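Local coordinates for protein methyltransferase FkbM (PDB 2PY6) that probably acts as a methyltransferase, moving a methyl group to a substrate that is not established, at residues 81-84 / 85-88; 91-94 / 95-98. All coordinates share one frame; numbering follows the deposited sequence.

Contact 1: residues 81-84 / 85-88; sequences AVDD and FRYH
Asp83 and the residues Phe85 to Tyr87 form a local turn contact, an Asx turn laid over a type I beta turn, where strand 77-82 runs out of the mixed sheet that carries hairpin 92-99. The beta turn is closed by Arg86 N giving a hydrogen bond to Asp83 O (3.1 Å). The Asx turn is closed by Phe85 N, bonded to Asp83 OD1 at 3.0 Å on the anti side of the carboxylate. The first torsion of Asp83 (chi1 -168°) sets CG anti to the backbone N and beside the carbonyl carbon, which brings OD1 up to Phe85 N. One aspartate thereby holds the turn twice, through its backbone O and through OD1.

The two carboxylate oxygens divide their work. OD1 of Asp83 also lies near the ring plane of Phe85, at the edge by CD2 (3.3 Å), with carboxylate and ring almost perpendicular (86°). OD2 of Asp83 lies against the aliphatic chain of Arg86, 3.3 Å from CD. Arg86 NE stays 4.6 Å from the same oxygen, beyond a salt bridge: the chain bends at chi3 (68°), and the guanidinium group forms its salt bridge with Glu91, while OD2 is hydrogen-bonded to Thr60.

Asp84 turns its carboxylate the other way, to Thr101 and to Tyr87 OH of the second subunit. The reciprocal bond, from Tyr87 OH here to Asp84 of that subunit, makes the turn part of a subunit interface. The Tyr87 ring edge faces the bend, CD1 lying 3.6 Å from Asp84 O, and His88 ND1 sits over the centre of one ring face, 3.8 Å above its plane.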
loop_
_atom_site.group_PDB
_atom_site.type_symbol
_atom_site.label_atom_id
_atom_site.label_comp_id
_atom_site.label_asym_id
_atom_site.label_seq_id
_atom_site.Cartn_x
_atom_site.Cartn_y
_atom_site.Cartn_z
ATOM N N ALA A 81 -23.108 7.139 -9.611
ATOM C CA ALA A 81 -22.268 7.230 -8.426
ATOM C C ALA A 81 -20.984 7.880 -8.889
ATOM O O ALA A 81 -20.496 7.584 -9.982
ATOM C CB ALA A 81 -22.000 5.868 -7.793
ATOM N N VAL A 82 -20.461 8.766 -8.045
ATOM C CA VAL A 82 -19.263 9.500 -8.318
ATOM C C VAL A 82 -18.089 8.864 -7.635
ATOM O O VAL A 82 -18.107 8.605 -6.431
ATOM C CB VAL A 82 -19.382 10.982 -7.855
ATOM C CG1 VAL A 82 -18.092 11.696 -8.036
ATOM C CG2 VAL A 82 -20.464 11.672 -8.638
ATOM N N ASP A 83 -17.060 8.610 -8.423
ATOM C CA ASP A 83 -15.791 8.094 -7.898
ATOM C C ASP A 83 -14.691 8.370 -8.951
ATOM O O ASP A 83 -14.601 7.697 -9.993
ATOM C CB ASP A 83 -15.867 6.602 -7.531
ATOM C CG ASP A 83 -14.640 6.116 -6.715
ATOM O OD1 ASP A 83 -13.514 6.679 -6.844
ATOM O OD2 ASP A 83 -14.813 5.152 -5.926
ATOM N N ASP A 84 -13.881 9.384 -8.659
ATOM C CA ASP A 84 -12.776 9.821 -9.532
ATOM C C ASP A 84 -11.662 8.780 -9.716
ATOM O O ASP A 84 -10.877 8.892 -10.648
ATOM C CB ASP A 84 -12.137 11.123 -9.004
ATOM C CG ASP A 84 -13.060 12.328 -9.125
ATOM O OD1 ASP A 84 -13.694 12.482 -10.186
ATOM O OD2 ASP A 84 -13.129 13.141 -8.173
ATOM N N PHE A 85 -11.606 7.792 -8.827
ATOM C CA PHE A 85 -10.605 6.742 -8.869
ATOM C C PHE A 85 -11.101 5.510 -9.596
ATOM O O PHE A 85 -10.350 4.574 -9.749
ATOM C CB PHE A 85 -10.220 6.377 -7.439
ATOM C CG PHE A 85 -9.858 7.583 -6.597
ATOM C CD1 PHE A 85 -8.612 8.129 -6.705
ATOM C CD2 PHE A 85 -10.765 8.162 -5.725
ATOM C CE1 PHE A 85 -8.226 9.213 -5.980
ATOM C CE2 PHE A 85 -10.405 9.273 -4.985
ATOM C CZ PHE A 85 -9.118 9.797 -5.112
ATOM N N ARG A 86 -12.363 5.513 -10.034
ATOM C CA ARG A 86 -12.964 4.350 -10.712
ATOM C C ARG A 86 -13.780 4.625 -11.991
ATOM O O ARG A 86 -14.246 3.676 -12.630
ATOM C CB ARG A 86 -13.925 3.645 -9.730
ATOM C CG ARG A 86 -13.266 3.008 -8.549
ATOM C CD ARG A 86 -14.309 2.363 -7.632
ATOM N NE ARG A 86 -14.953 1.220 -8.250
ATOM C CZ ARG A 86 -15.973 0.548 -7.732
ATOM N NH1 ARG A 86 -16.517 0.896 -6.587
ATOM N NH2 ARG A 86 -16.464 -0.468 -8.398
ATOM N N TYR A 87 -13.940 5.882 -12.386
ATOM C CA TYR A 87 -14.887 6.184 -13.475
ATOM C C TYR A 87 -14.541 5.727 -14.873
ATOM O O TYR A 87 -15.376 5.871 -15.757
ATOM C CB TYR A 87 -15.292 7.654 -13.476
ATOM C CG TYR A 87 -14.335 8.642 -14.063
ATOM C CD1 TYR A 87 -13.284 9.144 -13.318
ATOM C CD2 TYR A 87 -14.554 9.173 -15.329
ATOM C CE1 TYR A 87 -12.446 10.084 -13.825
ATOM C CE2 TYR A 87 -13.721 10.120 -15.841
ATOM C CZ TYR A 87 -12.664 10.580 -15.074
ATOM O OH TYR A 87 -11.821 11.530 -15.565
ATOM N N HIS A 88 -13.331 5.191 -15.073
ATOM C CA HIS A 88 -12.910 4.626 -16.348
ATOM C C HIS A 88 -12.896 3.099 -16.353
ATOM O O HIS A 88 -12.638 2.489 -17.389
ATOM C CB HIS A 88 -11.498 5.130 -16.733
ATOM C CG HIS A 88 -11.457 6.579 -17.082
ATOM N ND1 HIS A 88 -10.762 7.508 -16.339
ATOM C CD2 HIS A 88 -12.053 7.259 -18.091
ATOM C CE1 HIS A 88 -10.924 8.698 -16.885
ATOM N NE2 HIS A 88 -11.704 8.574 -17.947
#

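Contact 2: residues 91-94 / 95-98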
loop_
_atom_site.group_PDB
_atom_site.type_symbol
_atom_site.label_atom_id
_atom_site.label_comp_id
_atom_site.label_asym_id
_atom_site.label_seq_id
_atom_site.Cartn_x
_atom_site.Cartn_y
_atom_site.Cartn_z
ATOM N N GLU A 91 -16.937 -0.565 -14.590
ATOM C CA GLU A 91 -17.695 -1.193 -13.517
ATOM C C GLU A 91 -18.864 -0.299 -13.125
ATOM O O GLU A 91 -18.795 0.936 -13.244
ATOM C CB GLU A 91 -16.810 -1.461 -12.276
ATOM C CG GLU A 91 -15.727 -2.516 -12.529
ATOM C CD GLU A 91 -14.733 -2.671 -11.384
ATOM O OE1 GLU A 91 -14.926 -2.090 -10.303
ATOM O OE2 GLU A 91 -13.744 -3.381 -11.583
ATOM N N LEU A 92 -19.936 -0.964 -12.698
ATOM C CA LEU A 92 -21.161 -0.318 -12.244
ATOM C C LEU A 92 -21.186 -0.373 -10.718
ATOM O O LEU A 92 -20.547 -1.232 -10.111
ATOM C CB LEU A 92 -22.390 -1.016 -12.848
ATOM C CG LEU A 92 -22.463 -1.037 -14.388
ATOM C CD1 LEU A 92 -23.700 -1.786 -14.848
ATOM C CD2 LEU A 92 -22.437 0.355 -15.021
ATOM N N TYR A 93 -21.880 0.572 -10.098
ATOM C CA TYR A 93 -22.034 0.571 -8.653
ATOM C C TYR A 93 -23.523 0.310 -8.382
ATOM O O TYR A 93 -24.343 1.211 -8.507
ATOM C CB TYR A 93 -21.564 1.893 -8.069
ATOM C CG TYR A 93 -21.624 1.942 -6.553
ATOM C CD1 TYR A 93 -20.722 1.231 -5.782
ATOM C CD2 TYR A 93 -22.589 2.697 -5.896
ATOM C CE1 TYR A 93 -20.769 1.277 -4.387
ATOM C CE2 TYR A 93 -22.642 2.746 -4.497
ATOM C CZ TYR A 93 -21.726 2.042 -3.751
ATOM O OH TYR A 93 -21.787 2.078 -2.355
ATOM N N TYR A 94 -23.856 -0.935 -8.035
ATOM C CA TYR A 94 -25.258 -1.386 -7.862
ATOM C C TYR A 94 -26.057 -1.041 -9.123
ATOM O O TYR A 94 -27.131 -0.442 -9.048
ATOM C CB TYR A 94 -25.901 -0.839 -6.569
ATOM C CG TYR A 94 -25.220 -1.405 -5.346
ATOM C CD1 TYR A 94 -25.494 -2.710 -4.909
ATOM C CD2 TYR A 94 -24.261 -0.674 -4.660
ATOM C CE1 TYR A 94 -24.833 -3.254 -3.797
ATOM C CE2 TYR A 94 -23.606 -1.203 -3.543
ATOM C CZ TYR A 94 -23.886 -2.486 -3.123
ATOM O OH TYR A 94 -23.214 -3.003 -2.044
ATOM N N GLY A 95 -25.486 -1.388 -10.280
ATOM C CA GLY A 95 -26.099 -1.113 -11.570
ATOM C C GLY A 95 -25.944 0.307 -12.067
ATOM O O GLY A 95 -26.354 0.617 -13.179
ATOM N N LEU A 96 -25.348 1.186 -11.265
ATOM C CA LEU A 96 -25.208 2.579 -11.657
ATOM C C LEU A 96 -23.880 2.883 -12.380
ATOM O O LEU A 96 -22.837 2.363 -12.015
ATOM C CB LEU A 96 -25.268 3.484 -10.419
ATOM C CG LEU A 96 -26.428 3.412 -9.421
ATOM C CD1 LEU A 96 -26.043 4.180 -8.133
ATOM C CD2 LEU A 96 -27.711 3.907 -10.021
ATOM N N PRO A 97 -23.909 3.789 -13.368
ATOM C CA PRO A 97 -22.626 4.183 -13.935
ATOM C C PRO A 97 -21.770 4.920 -12.893
ATOM O O PRO A 97 -22.319 5.554 -11.986
ATOM C CB PRO A 97 -23.016 5.096 -15.105
ATOM C CG PRO A 97 -24.421 5.493 -14.867
ATOM C CD PRO A 97 -25.052 4.428 -14.039
ATOM N N ILE A 98 -20.448 4.768 -12.988
ATOM C CA ILE A 98 -19.516 5.464 -12.103
ATOM C C ILE A 98 -18.959 6.625 -12.920
ATOM O O ILE A 98 -18.404 6.426 -13.986
ATOM C CB ILE A 98 -18.408 4.535 -11.542
ATOM C CG1 ILE A 98 -19.059 3.381 -10.758
ATOM C CG2 ILE A 98 -17.421 5.312 -10.609
ATOM C CD1 ILE A 98 -18.093 2.459 -10.128
HETATM O O HOH W 1 -19.419 2.805 -14.958
#
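Leu96 O takes a hydrogen bond from Tyr93 N (2.8 Å) and a weaker CA-H...O contact from Leu92 CA (3.2 Å). The return bond, Leu96 N to Tyr93 O (2.9 Å), closes a type I' turn, the tight reversal of a beta hairpin with a two-residue loop, Tyr94-Gly95, both residues at positive phi.

Leu92 lies along the opposite strand, its CD2 4.0 Å from Pro97 CA and its CD1 near Gly95 O; it also packs on Arg273 of the third subunit. Cutting this side chain back to an alanine is likely to leave Pro97 and the Gly95 carbonyl without their methyl cover. On the face opposite Leu92 and Pro97, Tyr93 CB meets Ile98 CG1 (4.0 Å), and Leu96 CD1 approaches the edge of the Tyr93 ring. Because Tyr93 CG is anti to the backbone N (chi1 -177°), the ring is carried away from residues 95-98, and Tyr94 CD2 stands 3.7 Å above its centre.

Glu91 O, just ahead of the strand, is bridged to Ile98 N by a water that donates to the carbonyl and accepts from the amide. Direct backbone bonds thus join the pair Tyr93-Leu96 next to the turn, a water mediates at Glu91-Ile98, and Tyr93, Leu96 and Ile98 make up the buried side of the hairpin.

How the contacts relate
From the N terminus, contact 1 comes first: strand 77-82 ends and residues 83-86 turn the chain back. A short loop then leads to contact 2, where residues 93-96 reverse it again and close hairpin 92-99. The two are in series, neither enclosing nor crossing the other, with centres about 9 Å apart. Strand 96-99 runs parallel beside strand 77-82, where Ala81 N and Pro97 O probably hydrogen-bond (3.0 Å). Ile98 packs its CG2 on Asp83 CB (3.7 Å), and Tyr87 CB lies against Ile98 O. With the salt bridge of contact 1, these links tie strand 77-82 and the loop after it to the hairpin at one edge of the sheet.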